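Local coordinates for protein NEQ263 (Nanoarchaeum equitans Kin4-M, PDB 5BN3) that probably binds ATP as one of the two subunit types, NeqA and NeqB, of the catalytic core complex of an archaeal ATP synthase, at residues 102-107 with 262-267; 376-381 with 402-407; 194-199 with 236-241. All blocks are in the same frame, centred on the assembly; numbering follows the deposited sequence.

Contact 1: 102-107 with 262-267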
loop_
_atom_site.group_PDB
_atom_site.type_symbol
_atom_site.label_atom_id
_atom_site.label_comp_id
_atom_site.label_asym_id
_atom_site.label_seq_id
_atom_site.Cartn_x
_atom_site.Cartn_y
_atom_site.Cartn_z
ATOM N N TYR B 102 33.979 21.323 -13.631
ATOM C CA TYR B 102 35.344 21.841 -13.667
ATOM C C TYR B 102 35.328 23.363 -13.565
ATOM O O TYR B 102 36.262 23.970 -13.042
ATOM C CB TYR B 102 36.054 21.412 -14.957
ATOM C CG TYR B 102 37.476 21.923 -15.094
ATOM C CD1 TYR B 102 38.523 21.309 -14.420
ATOM C CD2 TYR B 102 37.772 23.010 -15.908
ATOM C CE1 TYR B 102 39.826 21.772 -14.544
ATOM C CE2 TYR B 102 39.070 23.478 -16.036
ATOM C CZ TYR B 102 40.091 22.855 -15.353
ATOM O OH TYR B 102 41.380 23.317 -15.481
ATOM N N ALA B 103 34.256 23.970 -14.063
ATOM C CA ALA B 103 34.136 25.425 -14.091
ATOM C C ALA B 103 33.554 26.002 -12.802
ATOM O O ALA B 103 33.585 27.216 -12.596
ATOM C CB ALA B 103 33.302 25.857 -15.277
ATOM N N ARG B 104 33.019 25.139 -11.944
ATOM C CA ARG B 104 32.412 25.587 -10.694
ATOM C C ARG B 104 33.437 25.977 -9.637
ATOM O O ARG B 104 34.595 25.559 -9.684
ATOM C CB ARG B 104 31.516 24.494 -10.103
ATOM C CG ARG B 104 30.195 24.277 -10.817
ATOM C CD ARG B 104 29.365 23.225 -10.086
ATOM N NE ARG B 104 28.079 22.977 -10.731
ATOM C CZ ARG B 104 26.981 23.686 -10.496
ATOM N NH1 ARG B 104 27.018 24.691 -9.631
ATOM N NH2 ARG B 104 25.850 23.399 -11.124
ATOM N N LYS B 105 32.983 26.785 -8.683
ATOM C CA LYS B 105 33.697 27.001 -7.433
ATOM C C LYS B 105 32.761 26.602 -6.298
ATOM O O LYS B 105 31.581 26.954 -6.315
ATOM C CB LYS B 105 34.103 28.468 -7.284
ATOM C CG LYS B 105 34.702 28.804 -5.926
ATOM C CD LYS B 105 34.992 30.292 -5.810
ATOM C CE LYS B 105 35.307 30.685 -4.375
ATOM N NZ LYS B 105 35.401 32.164 -4.217
ATOM N N VAL B 106 33.275 25.861 -5.322
ATOM C CA VAL B 106 32.461 25.446 -4.185
ATOM C C VAL B 106 32.156 26.642 -3.286
ATOM O O VAL B 106 33.071 27.349 -2.870
ATOM C CB VAL B 106 33.160 24.348 -3.362
ATOM C CG1 VAL B 106 32.293 23.932 -2.186
ATOM C CG2 VAL B 106 33.467 23.145 -4.241
ATOM N N PRO B 107 30.862 26.877 -3.001
ATOM C CA PRO B 107 30.436 27.966 -2.113
ATOM C C PRO B 107 31.163 27.916 -0.768
ATOM O O PRO B 107 31.320 26.833 -0.200
ATOM C CB PRO B 107 28.942 27.692 -1.926
ATOM C CG PRO B 107 28.536 27.046 -3.219
ATOM C CD PRO B 107 29.712 26.181 -3.611
ATOM N N ILE B 262 16.429 21.714 -12.851
ATOM C CA ILE B 262 16.102 23.040 -12.347
ATOM C C ILE B 262 17.034 23.445 -11.201
ATOM O O ILE B 262 17.671 24.497 -11.258
ATOM C CB ILE B 262 14.639 23.089 -11.875
ATOM C CG1 ILE B 262 13.702 22.973 -13.077
ATOM C CG2 ILE B 262 14.347 24.370 -11.120
ATOM C CD1 ILE B 262 12.266 23.052 -12.701
ATOM N N TYR B 263 17.114 22.607 -10.168
ATOM C CA TYR B 263 17.893 22.924 -8.968
ATOM C C TYR B 263 19.386 23.126 -9.244
ATOM O O TYR B 263 20.030 23.960 -8.607
ATOM C CB TYR B 263 17.715 21.830 -7.909
ATOM C CG TYR B 263 16.300 21.636 -7.406
ATOM C CD1 TYR B 263 15.381 22.677 -7.413
ATOM C CD2 TYR B 263 15.889 20.406 -6.912
ATOM C CE1 TYR B 263 14.091 22.491 -6.943
ATOM C CE2 TYR B 263 14.604 20.213 -6.443
ATOM C CZ TYR B 263 13.712 21.256 -6.461
ATOM O OH TYR B 263 12.435 21.058 -5.991
ATOM N N GLU B 264 19.933 22.359 -10.183
ATOM C CA GLU B 264 21.367 22.417 -10.478
ATOM C C GLU B 264 21.763 23.613 -11.342
ATOM O O GLU B 264 22.947 23.831 -11.605
ATOM C CB GLU B 264 21.842 21.110 -11.125
ATOM C CG GLU B 264 21.891 19.930 -10.162
ATOM C CD GLU B 264 23.120 19.943 -9.266
ATOM O OE1 GLU B 264 22.982 19.640 -8.061
ATOM O OE2 GLU B 264 24.228 20.235 -9.763
ATOM N N ARG B 265 20.774 24.385 -11.781
ATOM C CA ARG B 265 21.050 25.641 -12.473
ATOM C C ARG B 265 21.233 26.735 -11.430
ATOM O O ARG B 265 20.496 27.723 -11.390
ATOM C CB ARG B 265 19.927 25.988 -13.455
ATOM C CG ARG B 265 19.823 25.010 -14.623
ATOM C CD ARG B 265 18.633 25.318 -15.516
ATOM N NE ARG B 265 18.876 26.448 -16.413
ATOM C CZ ARG B 265 17.978 26.932 -17.266
ATOM N NH1 ARG B 265 16.771 26.390 -17.338
ATOM N NH2 ARG B 265 18.285 27.961 -18.042
ATOM N N SER B 266 22.231 26.529 -10.580
ATOM C CA SER B 266 22.548 27.423 -9.482
ATOM C C SER B 266 24.024 27.240 -9.201
ATOM O O SER B 266 24.667 26.371 -9.794
ATOM C CB SER B 266 21.750 27.030 -8.244
ATOM O OG SER B 266 22.041 25.692 -7.872
ATOM N N GLY B 267 24.569 28.042 -8.295
ATOM C CA GLY B 267 25.939 27.828 -7.885
ATOM C C GLY B 267 26.842 29.038 -7.965
ATOM O O GLY B 267 26.391 30.172 -8.161
HETATM O O HOH W 1 25.202 20.220 -12.044
#
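Where helix 255-263 of the nucleotide-binding domain ends and strand 267-268 begins, the turn at 264-266, with Gly267 after it, receives Arg104 from the loop ahead of strand 110-111. The guanidinium meets two backbone carbonyls edge-on. Its NH1 donates to Ser266 O at 2.9 Å, on a lone pair in the carbonyl plane and with an N-H...O angle of 159°. NH2 donates to Glu264 O at 3.0 Å; this bond is more bent, at 134°, although the oxygen lies in the guanidinium plane. Two in-plane bonds from different nitrogens fix the rotation of the flat group. Its chain, extended from CG to NE, spans the whole way from the loop, and Thr258 of the neighbouring alpha chain packs on it. The turn it reads is an inverse gamma turn centred on Arg265, braced by Ser266 OG donating to Tyr263 O at 2.8 Å. Gly267 CA lies 3.7 Å from Arg104 NH1, and a side chain on Gly267 would run into that nitrogen and into the preceding carbonyl O. Electrostatics add a looser tie: Glu264 OE2 is 3.8 Å from Arg104 NH2 but sits off the guanidinium plane, with no N-H directed at it. A water donates to Glu264 OE2 and accepts weakly from Arg104 NH2, while Lys129 holds the other oxygen, OE1. A leucine at Arg104 would probably leave the carbonyls of Glu264 and Ser266 without these donors and the buried Glu264 carboxylate with less compensating charge. The side chain of Glu264 is about 9 Å from that of Arg326, an ADP-binding residue.

Contact 2: 376-381 with 402-407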
loop_
_atom_site.group_PDB
_atom_site.type_symbol
_atom_site.label_atom_id
_atom_site.label_comp_id
_atom_site.label_asym_id
_atom_site.label_seq_id
_atom_site.Cartn_x
_atom_site.Cartn_y
_atom_site.Cartn_z
ATOM N N ALA B 376 16.945 22.918 26.037
ATOM C CA ALA B 376 16.065 22.753 24.887
ATOM C C ALA B 376 14.840 23.655 24.982
ATOM O O ALA B 376 14.359 24.164 23.970
ATOM C CB ALA B 376 15.648 21.301 24.748
ATOM N N GLU B 377 14.332 23.843 26.197
ATOM C CA GLU B 377 13.190 24.724 26.417
ATOM C C GLU B 377 13.555 26.172 26.098
ATOM O O GLU B 377 12.795 26.884 25.441
ATOM C CB GLU B 377 12.700 24.618 27.865
ATOM C CG GLU B 377 11.494 25.497 28.170
ATOM C CD GLU B 377 11.283 25.717 29.657
ATOM O OE1 GLU B 377 11.749 24.882 30.462
ATOM O OE2 GLU B 377 10.653 26.733 30.023
ATOM N N LEU B 378 14.726 26.597 26.564
ATOM C CA LEU B 378 15.189 27.970 26.367
ATOM C C LEU B 378 15.633 28.244 24.928
ATOM O O LEU B 378 15.490 29.362 24.435
ATOM C CB LEU B 378 16.326 28.293 27.338
ATOM C CG LEU B 378 16.013 28.309 28.836
ATOM C CD1 LEU B 378 17.294 28.383 29.648
ATOM C CD2 LEU B 378 15.118 29.481 29.173
ATOM N N VAL B 379 16.183 27.229 24.266
ATOM C CA VAL B 379 16.558 27.349 22.858
ATOM C C VAL B 379 15.333 27.717 22.026
ATOM O O VAL B 379 15.385 28.613 21.184
ATOM C CB VAL B 379 17.183 26.038 22.329
ATOM C CG1 VAL B 379 17.087 25.959 20.816
ATOM C CG2 VAL B 379 18.631 25.927 22.769
ATOM N N GLU B 380 14.226 27.033 22.286
ATOM C CA GLU B 380 12.996 27.272 21.545
ATOM C C GLU B 380 12.371 28.622 21.896
ATOM O O GLU B 380 11.780 29.275 21.038
ATOM C CB GLU B 380 12.001 26.130 21.787
ATOM C CG GLU B 380 12.507 24.773 21.305
ATOM C CD GLU B 380 11.591 23.622 21.679
ATOM O OE1 GLU B 380 10.612 23.845 22.423
ATOM O OE2 GLU B 380 11.855 22.487 21.227
ATOM N N LYS B 381 12.515 29.042 23.150
ATOM C CA LYS B 381 11.880 30.273 23.625
ATOM C C LYS B 381 12.683 31.541 23.352
ATOM O O LYS B 381 12.109 32.601 23.106
ATOM C CB LYS B 381 11.589 30.173 25.127
ATOM C CG LYS B 381 10.402 29.296 25.475
ATOM C CD LYS B 381 10.289 29.088 26.978
ATOM C CE LYS B 381 9.027 28.315 27.329
ATOM N NZ LYS B 381 9.018 27.872 28.750
ATOM N N ASP B 402 25.314 31.638 24.823
ATOM C CA ASP B 402 26.083 31.767 26.058
ATOM C C ASP B 402 25.168 31.972 27.265
ATOM O O ASP B 402 25.348 31.340 28.304
ATOM C CB ASP B 402 27.075 32.933 25.962
ATOM C CG ASP B 402 28.224 32.652 25.011
ATOM O OD1 ASP B 402 28.517 31.465 24.751
ATOM O OD2 ASP B 402 28.845 33.624 24.533
ATOM N N SER B 403 24.184 32.852 27.118
ATOM C CA SER B 403 23.238 33.145 28.191
ATOM C C SER B 403 22.389 31.929 28.574
ATOM O O SER B 403 22.175 31.659 29.757
ATOM C CB SER B 403 22.336 34.311 27.784
ATOM O OG SER B 403 21.379 34.588 28.787
ATOM N N ILE B 404 21.916 31.200 27.566
ATOM C CA ILE B 404 21.107 30.003 27.785
ATOM C C ILE B 404 21.911 28.902 28.480
ATOM O O ILE B 404 21.405 28.222 29.375
ATOM C CB ILE B 404 20.530 29.467 26.454
ATOM C CG1 ILE B 404 19.583 30.496 25.829
ATOM C CG2 ILE B 404 19.792 28.164 26.671
ATOM C CD1 ILE B 404 19.083 30.110 24.449
ATOM N N LEU B 405 23.165 28.737 28.066
ATOM C CA LEU B 405 24.058 27.746 28.665
ATOM C C LEU B 405 24.241 27.983 30.164
ATOM O O LEU B 405 24.281 27.037 30.949
ATOM C CB LEU B 405 25.412 27.745 27.950
ATOM C CG LEU B 405 25.451 27.039 26.592
ATOM C CD1 LEU B 405 26.783 27.248 25.889
ATOM C CD2 LEU B 405 25.181 25.559 26.774
ATOM N N SER B 406 24.334 29.251 30.552
ATOM C CA SER B 406 24.467 29.621 31.956
ATOM C C SER B 406 23.177 29.358 32.728
ATOM O O SER B 406 23.208 28.774 33.813
ATOM C CB SER B 406 24.864 31.092 32.079
ATOM O OG SER B 406 26.088 31.342 31.411
ATOM N N GLN B 407 22.049 29.793 32.167
ATOM C CA GLN B 407 20.741 29.577 32.784
ATOM C C GLN B 407 20.453 28.093 32.990
ATOM O O GLN B 407 19.792 27.708 33.952
ATOM C CB GLN B 407 19.625 30.184 31.924
ATOM C CG GLN B 407 19.662 31.697 31.780
ATOM C CD GLN B 407 18.394 32.251 31.148
ATOM O OE1 GLN B 407 17.288 32.013 31.634
ATOM N NE2 GLN B 407 18.552 32.991 30.055
#
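With CG beside the backbone N (chi1 -65°), Leu378 of helix 367-384 lays its branch against helix 394-408, where Ile404 has CG2 anti to its own backbone N and CG1 beside it (chi1 -63°). The two side chains lie alongside one another, pointing opposite ways. Leu378 CB meets Ile404 CG2 at 3.5 Å, and Leu378 CD1 lies 3.9 Å from the same methyl. The other branch of Ile404 runs on to the backbone: its CD1 comes within 3.7 Å of Leu378 O and 4.1 Å of Val379 CA. At the margin, Leu378 CD1 touches Gln407 CB at 3.7 Å, so the glutamine contributes its aliphatic root, while its NE2 makes a weak bond to Ser403 OG within its own helix.

The axes of the two short segments approach to 9.8 Å at 149°, a roughly antiparallel helix pair in the C-terminal domain. Phe375 also packs on Ile404, and Leu343 and Tyr347 of helix 334-356 meet Val379, which makes this part of a three-helix arrangement. Next to the contact, Lys374 NZ of helix 367-384 donates to Gln407 O. Between the two segments themselves, methyl and methylene groups make nearly every touch, so shape and burial of apolar surface hold them rather than directional bonds.

Contact 3: 194-199 with 236-241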
loop_
_atom_site.group_PDB
_atom_site.type_symbol
_atom_site.label_atom_id
_atom_site.label_comp_id
_atom_site.label_asym_id
_atom_site.label_seq_id
_atom_site.Cartn_x
_atom_site.Cartn_y
_atom_site.Cartn_z
ATOM N N SER B 194 -3.660 27.789 -14.654
ATOM C CA SER B 194 -3.017 27.934 -15.958
ATOM C C SER B 194 -2.668 26.584 -16.584
ATOM O O SER B 194 -2.718 25.546 -15.919
ATOM C CB SER B 194 -1.762 28.802 -15.844
ATOM O OG SER B 194 -0.787 28.191 -15.018
ATOM N N SER B 195 -2.330 26.604 -17.870
ATOM C CA SER B 195 -1.887 25.402 -18.573
ATOM C C SER B 195 -0.640 24.840 -17.899
ATOM O O SER B 195 0.200 25.602 -17.412
ATOM C CB SER B 195 -1.587 25.731 -20.038
ATOM O OG SER B 195 -1.013 24.622 -20.707
ATOM N N PRO B 196 -0.519 23.504 -17.856
ATOM C CA PRO B 196 0.648 22.898 -17.208
ATOM C C PRO B 196 1.961 23.274 -17.891
ATOM O O PRO B 196 2.993 23.283 -17.223
ATOM C CB PRO B 196 0.386 21.390 -17.332
ATOM C CG PRO B 196 -0.599 21.255 -18.443
ATOM C CD PRO B 196 -1.450 22.488 -18.376
ATOM N N ILE B 197 1.926 23.579 -19.186
ATOM C CA ILE B 197 3.136 23.992 -19.895
ATOM C C ILE B 197 3.662 25.343 -19.386
ATOM O O ILE B 197 4.873 25.559 -19.335
ATOM C CB ILE B 197 2.932 24.010 -21.438
ATOM C CG1 ILE B 197 4.271 24.136 -22.167
ATOM C CG2 ILE B 197 2.007 25.138 -21.860
ATOM C CD1 ILE B 197 5.105 22.884 -22.121
ATOM N N GLU B 198 2.763 26.242 -18.992
ATOM C CA GLU B 198 3.193 27.527 -18.443
ATOM C C GLU B 198 3.816 27.338 -17.062
ATOM O O GLU B 198 4.772 28.027 -16.698
ATOM C CB GLU B 198 2.029 28.522 -18.359
ATOM C CG GLU B 198 2.460 29.882 -17.810
ATOM C CD GLU B 198 1.344 30.906 -17.749
ATOM O OE1 GLU B 198 0.254 30.660 -18.311
ATOM O OE2 GLU B 198 1.565 31.971 -17.133
ATOM N N LYS B 199 3.268 26.399 -16.299
ATOM C CA LYS B 199 3.763 26.128 -14.955
ATOM C C LYS B 199 5.191 25.587 -14.962
ATOM O O LYS B 199 6.025 26.025 -14.174
ATOM C CB LYS B 199 2.829 25.162 -14.216
ATOM C CG LYS B 199 1.490 25.772 -13.800
ATOM C CD LYS B 199 0.765 24.873 -12.799
ATOM C CE LYS B 199 -0.593 25.441 -12.404
ATOM N NZ LYS B 199 -1.646 25.173 -13.419
ATOM N N ARG B 236 3.445 16.014 -13.871
ATOM C CA ARG B 236 2.668 14.780 -13.897
ATOM C C ARG B 236 1.499 14.899 -14.864
ATOM O O ARG B 236 1.130 13.933 -15.536
ATOM C CB ARG B 236 2.156 14.450 -12.492
ATOM C CG ARG B 236 1.240 13.241 -12.426
ATOM C CD ARG B 236 0.899 12.888 -10.988
ATOM N NE ARG B 236 0.211 13.981 -10.301
ATOM C CZ ARG B 236 -0.098 13.975 -9.008
ATOM N NH1 ARG B 236 0.219 12.934 -8.253
ATOM N NH2 ARG B 236 -0.718 15.013 -8.471
ATOM N N GLU B 237 0.915 16.089 -14.927
ATOM C CA GLU B 237 -0.200 16.336 -15.826
ATOM C C GLU B 237 0.233 16.133 -17.278
ATOM O O GLU B 237 -0.457 15.475 -18.059
ATOM C CB GLU B 237 -0.743 17.748 -15.610
ATOM C CG GLU B 237 -1.983 18.046 -16.416
ATOM C CD GLU B 237 -2.643 19.348 -16.020
ATOM O OE1 GLU B 237 -2.215 19.969 -15.021
ATOM O OE2 GLU B 237 -3.598 19.751 -16.710
ATOM N N ILE B 238 1.391 16.690 -17.619
ATOM C CA ILE B 238 1.966 16.545 -18.952
ATOM C C ILE B 238 2.392 15.107 -19.221
ATOM O O ILE B 238 2.139 14.567 -20.299
ATOM C CB ILE B 238 3.173 17.487 -19.129
ATOM C CG1 ILE B 238 2.728 18.938 -18.939
ATOM C CG2 ILE B 238 3.816 17.295 -20.494
ATOM C CD1 ILE B 238 3.846 19.942 -19.016
ATOM N N SER B 239 3.037 14.488 -18.237
ATOM C CA SER B 239 3.471 13.101 -18.359
ATOM C C SER B 239 2.306 12.154 -18.625
ATOM O O SER B 239 2.468 11.161 -19.324
ATOM C CB SER B 239 4.211 12.662 -17.095
ATOM O OG SER B 239 4.515 11.281 -17.148
ATOM N N THR B 240 1.144 12.470 -18.060
ATOM C CA THR B 240 -0.052 11.642 -18.200
ATOM C C THR B 240 -0.764 11.903 -19.534
ATOM O O THR B 240 -1.417 11.012 -20.083
ATOM C CB THR B 240 -1.025 11.877 -17.020
ATOM O OG1 THR B 240 -0.332 11.680 -15.780
ATOM C CG2 THR B 240 -2.194 10.921 -17.085
ATOM N N LEU B 241 -0.620 13.118 -20.060
ATOM C CA LEU B 241 -1.185 13.467 -21.365
ATOM C C LEU B 241 -0.440 12.738 -22.479
ATOM O O LEU B 241 -1.052 12.163 -23.380
ATOM C CB LEU B 241 -1.148 14.979 -21.582
ATOM C CG LEU B 241 -2.220 15.767 -20.827
ATOM C CD1 LEU B 241 -2.025 17.256 -21.021
ATOM C CD2 LEU B 241 -3.607 15.350 -21.284
HETATM O O HOH W 2 -1.766 22.753 -14.511
#
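Apolar packing joins Pro196, in the first turn of helix 196-215, to Ile238 of helix 228-241. Pro196 CB lies 3.8 Å from Ile238 CG1, and Ile238 CD1 reaches on to the backbone, 4.1 Å from Ile197 N. Leu42 of strand 38-43, in the N-terminal sheet, also touches Ile238.

A second kind of touch sets a carboxylate against the ring. The Glu237 side chain runs athwart the proline, its CD 3.7 Å from Pro196 CG. It gets there outstretched, with CG anti to the backbone N (chi1 -175°). Its OE2 makes a salt bridge with Arg351 of the neighbouring alpha chain.

The polar link between the segments runs through water. One water accepts from Lys199 NZ at 2.7 Å and donates to Glu237 OE1 at 2.9 Å, bridging opposite charges whose atoms stand 5.5 Å apart. Lys199 NZ is anchored by donating to Ser194 O at 2.7 Å from above the carbonyl plane.

Ser195 is the N-cap, its OG accepting a weak bond from Ile197 N. This capped helix start belongs to an alpha/beta P-loop NTPase domain: helix 196-215 connects parallel strands 185-190 and 220-226, a beta-alpha-beta crossover, and helix 228-241 follows strand 220-226.

How the contacts relate
Contact 3 and segment 262-267 of contact 1 belong to the nucleotide-binding domain, to which the loop 102-107 is tied; contact 2 belongs to the C-terminal helical domain. Contact 3 falls between the two segments of contact 1 in sequence; contact 2 follows both. Helix 228-241, used by contact 3, is succeeded by helix 255-263, which leads into contact 1; those contacts have centres 28 Å apart and nearest atoms about 7 Å apart. The centre of contact 2 is 37 Å from that of contact 1; contacts 2 and 3, 49 Å apart, lie on opposite sides of the chain's centre. Contacts 1 and 3 lie where this subunit meets the alpha chain, whereas no other protein chain of the assembly touches contact 2, which builds the C-terminal domain's interior.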